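Local coordinates for protein alpha-/beta-galactoside alpha-2,3-sialyltransferase (Photobacterium phosphoreum, PDB 2ZWI) that transfers sialic acid in alpha-2,3 linkage to alpha- and beta-galactosides, and is bound here to cytidine-5'-monophosphate, at residues 11-16 and 304-309. Numbering follows the deposited sequence.
Sequences RATLPT and PFEALI. With C5P (cytidine-5'-monophosphate), chain C.
Thr13 and Pro304 meet by aliphatic contact, Thr13 CB lying 4.1 Å from Pro304 CB. Beside them the Glu306 chain reaches the start of helix 14-26: its CG comes to 4.2 Å from Leu14 CA, and OE1 stands 4.1 Å from Leu14 CB. These separations are loose and the two segments bury just 150 Å² between them, which points to a contact completed by the nucleotide. Both sheets of the chain are parallel, as expected of the GT-B fold of two Rossmann-like domains; 11-16 follows strand 3-10 of the seven-stranded sheet, whereas 304-309 comes after strand 297-299 of the six-stranded sheet, so cytidine-5'-monophosphate sits where the domains face each other. Of the two segments, 304-309 supplies both hydrogen bonds to it. Phe305 N donates to O2 of the base over 2.8 Å, with an N-H...O angle of 144°. Glu306, bent at chi2 (-71°), turns its carboxylate back to the ribose, where OE1 accepts from O3' at 3.1 Å. Thr13 OG1, from the domain of the seven-stranded sheet, approaches O2' to 3.3 Å; from the facing domain Pro304 CB packs 3.7 Å from the same oxygen. Ser323 and Ser324 also hydrogen-bond the nucleotide.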
loop_
_atom_site.group_PDB
_atom_site.type_symbol
_atom_site.label_atom_id
_atom_site.label_comp_id
_atom_site.label_asym_id
_atom_site.label_seq_id
_atom_site.Cartn_x
_atom_site.Cartn_y
_atom_site.Cartn_z
ATOM N N ARG A 11 -9.516 3.081 -0.055
ATOM C CA ARG A 11 -9.622 4.122 0.968
ATOM C C ARG A 11 -8.286 4.781 1.257
ATOM O O ARG A 11 -8.238 5.885 1.805
ATOM C CB ARG A 11 -10.119 3.501 2.275
ATOM C CG ARG A 11 -11.406 2.764 2.160
ATOM C CD ARG A 11 -12.013 2.617 3.531
ATOM N NE ARG A 11 -13.184 1.757 3.477
ATOM C CZ ARG A 11 -13.998 1.533 4.503
ATOM N NH1 ARG A 11 -15.039 0.723 4.352
ATOM N NH2 ARG A 11 -13.767 2.112 5.675
ATOM N N ALA A 12 -7.201 4.081 0.932
ATOM C CA ALA A 12 -5.847 4.528 1.272
ATOM C C ALA A 12 -5.155 5.132 0.051
ATOM O O ALA A 12 -5.795 5.842 -0.730
ATOM C CB ALA A 12 -5.043 3.361 1.835
ATOM N N THR A 13 -3.860 4.853 -0.128
ATOM C CA THR A 13 -3.152 5.352 -1.313
ATOM C C THR A 13 -2.420 4.272 -2.106
ATOM O O THR A 13 -2.363 4.359 -3.335
ATOM C CB THR A 13 -2.152 6.487 -0.987
ATOM O OG1 THR A 13 -1.399 6.124 0.164
ATOM C CG2 THR A 13 -2.878 7.784 -0.703
ATOM N N LEU A 14 -1.849 3.282 -1.409
ATOM C CA LEU A 14 -1.018 2.264 -2.059
ATOM C C LEU A 14 -1.822 1.459 -3.082
ATOM O O LEU A 14 -1.404 1.374 -4.236
ATOM C CB LEU A 14 -0.307 1.354 -1.044
ATOM C CG LEU A 14 0.253 -0.003 -1.527
ATOM C CD1 LEU A 14 1.391 0.147 -2.516
ATOM C CD2 LEU A 14 0.692 -0.841 -0.330
ATOM N N PRO A 15 -2.976 0.877 -2.676
ATOM C CA PRO A 15 -3.790 0.191 -3.696
ATOM C C PRO A 15 -4.213 1.090 -4.863
ATOM O O PRO A 15 -4.274 0.624 -5.989
ATOM C CB PRO A 15 -5.011 -0.307 -2.908
ATOM C CG PRO A 15 -4.503 -0.450 -1.491
ATOM C CD PRO A 15 -3.571 0.737 -1.330
ATOM N N THR A 16 -4.490 2.367 -4.598
ATOM C CA THR A 16 -4.890 3.282 -5.647
ATOM C C THR A 16 -3.761 3.430 -6.658
ATOM O O THR A 16 -3.988 3.293 -7.854
ATOM C CB THR A 16 -5.294 4.665 -5.088
ATOM O OG1 THR A 16 -6.474 4.534 -4.284
ATOM C CG2 THR A 16 -5.550 5.644 -6.213
ATOM N N PRO A 304 2.114 10.743 -1.900
ATOM C CA PRO A 304 2.419 9.435 -1.315
ATOM C C PRO A 304 3.772 8.935 -1.812
ATOM O O PRO A 304 4.078 9.061 -3.009
ATOM C CB PRO A 304 1.271 8.545 -1.813
ATOM C CG PRO A 304 0.776 9.221 -3.060
ATOM C CD PRO A 304 0.961 10.696 -2.817
ATOM N N PHE A 305 4.582 8.391 -0.902
ATOM C CA PHE A 305 5.923 7.951 -1.252
ATOM C C PHE A 305 5.949 6.955 -2.418
ATOM O O PHE A 305 6.899 6.949 -3.192
ATOM C CB PHE A 305 6.649 7.353 -0.049
ATOM C CG PHE A 305 8.155 7.385 -0.175
ATOM C CD1 PHE A 305 8.890 8.411 0.408
ATOM C CD2 PHE A 305 8.834 6.396 -0.880
ATOM C CE1 PHE A 305 10.280 8.444 0.296
ATOM C CE2 PHE A 305 10.221 6.427 -1.013
ATOM C CZ PHE A 305 10.943 7.449 -0.417
ATOM N N GLU A 306 4.918 6.117 -2.534
ATOM C CA GLU A 306 4.841 5.151 -3.643
ATOM C C GLU A 306 4.804 5.806 -5.040
ATOM O O GLU A 306 5.213 5.182 -6.019
ATOM C CB GLU A 306 3.732 4.095 -3.460
ATOM C CG GLU A 306 2.483 4.490 -2.694
ATOM C CD GLU A 306 2.738 4.653 -1.204
ATOM O OE1 GLU A 306 3.066 3.672 -0.486
ATOM O OE2 GLU A 306 2.630 5.787 -0.756
ATOM N N ALA A 307 4.347 7.056 -5.122
ATOM C CA ALA A 307 4.459 7.843 -6.361
ATOM C C ALA A 307 5.928 8.127 -6.725
ATOM O O ALA A 307 6.301 8.072 -7.902
ATOM C CB ALA A 307 3.646 9.134 -6.273
ATOM N N LEU A 308 6.753 8.411 -5.715
ATOM C CA LEU A 308 8.196 8.547 -5.899
ATOM C C LEU A 308 8.810 7.248 -6.394
ATOM O O LEU A 308 9.700 7.254 -7.251
ATOM C CB LEU A 308 8.905 8.954 -4.599
ATOM C CG LEU A 308 8.469 10.232 -3.870
ATOM C CD1 LEU A 308 9.366 10.502 -2.661
ATOM C CD2 LEU A 308 8.469 11.403 -4.808
ATOM N N ILE A 309 8.361 6.135 -5.819
ATOM C CA ILE A 309 8.874 4.832 -6.217
ATOM C C ILE A 309 8.508 4.545 -7.677
ATOM O O ILE A 309 9.371 4.176 -8.479
ATOM C CB ILE A 309 8.373 3.689 -5.291
ATOM C CG1 ILE A 309 8.854 3.914 -3.850
ATOM C CG2 ILE A 309 8.874 2.344 -5.812
ATOM C CD1 ILE A 309 8.082 3.117 -2.795
HETATM O O3P C5P C . 3.342 5.594 7.986
HETATM P P C5P C . 2.057 5.011 7.536
HETATM O O1P C5P C . 2.131 3.528 7.733
HETATM O O2P C5P C . 0.924 5.745 8.201
HETATM O "O5'" C5P C . 1.996 5.284 5.962
HETATM C "C5'" C5P C . 0.802 5.104 5.206
HETATM C "C4'" C5P C . 1.017 5.759 3.850
HETATM O "O4'" C5P C . 1.315 7.159 4.011
HETATM C "C3'" C5P C . 2.240 5.197 3.138
HETATM O "O3'" C5P C . 1.923 4.027 2.395
HETATM C "C2'" C5P C . 2.636 6.325 2.221
HETATM O "O2'" C5P C . 1.708 6.434 1.136
HETATM C "C1'" C5P C . 2.337 7.541 3.071
HETATM N N1 C5P C . 3.492 8.142 3.750
HETATM C C2 C5P C . 4.337 8.990 3.003
HETATM N N3 C5P C . 5.379 9.605 3.596
HETATM C C4 C5P C . 5.640 9.406 4.905
HETATM C C5 C5P C . 4.827 8.579 5.672
HETATM C C6 C5P C . 3.735 7.948 5.061
HETATM O O2 C5P C . 4.138 9.162 1.781
HETATM N N4 C5P C . 6.691 10.052 5.461
#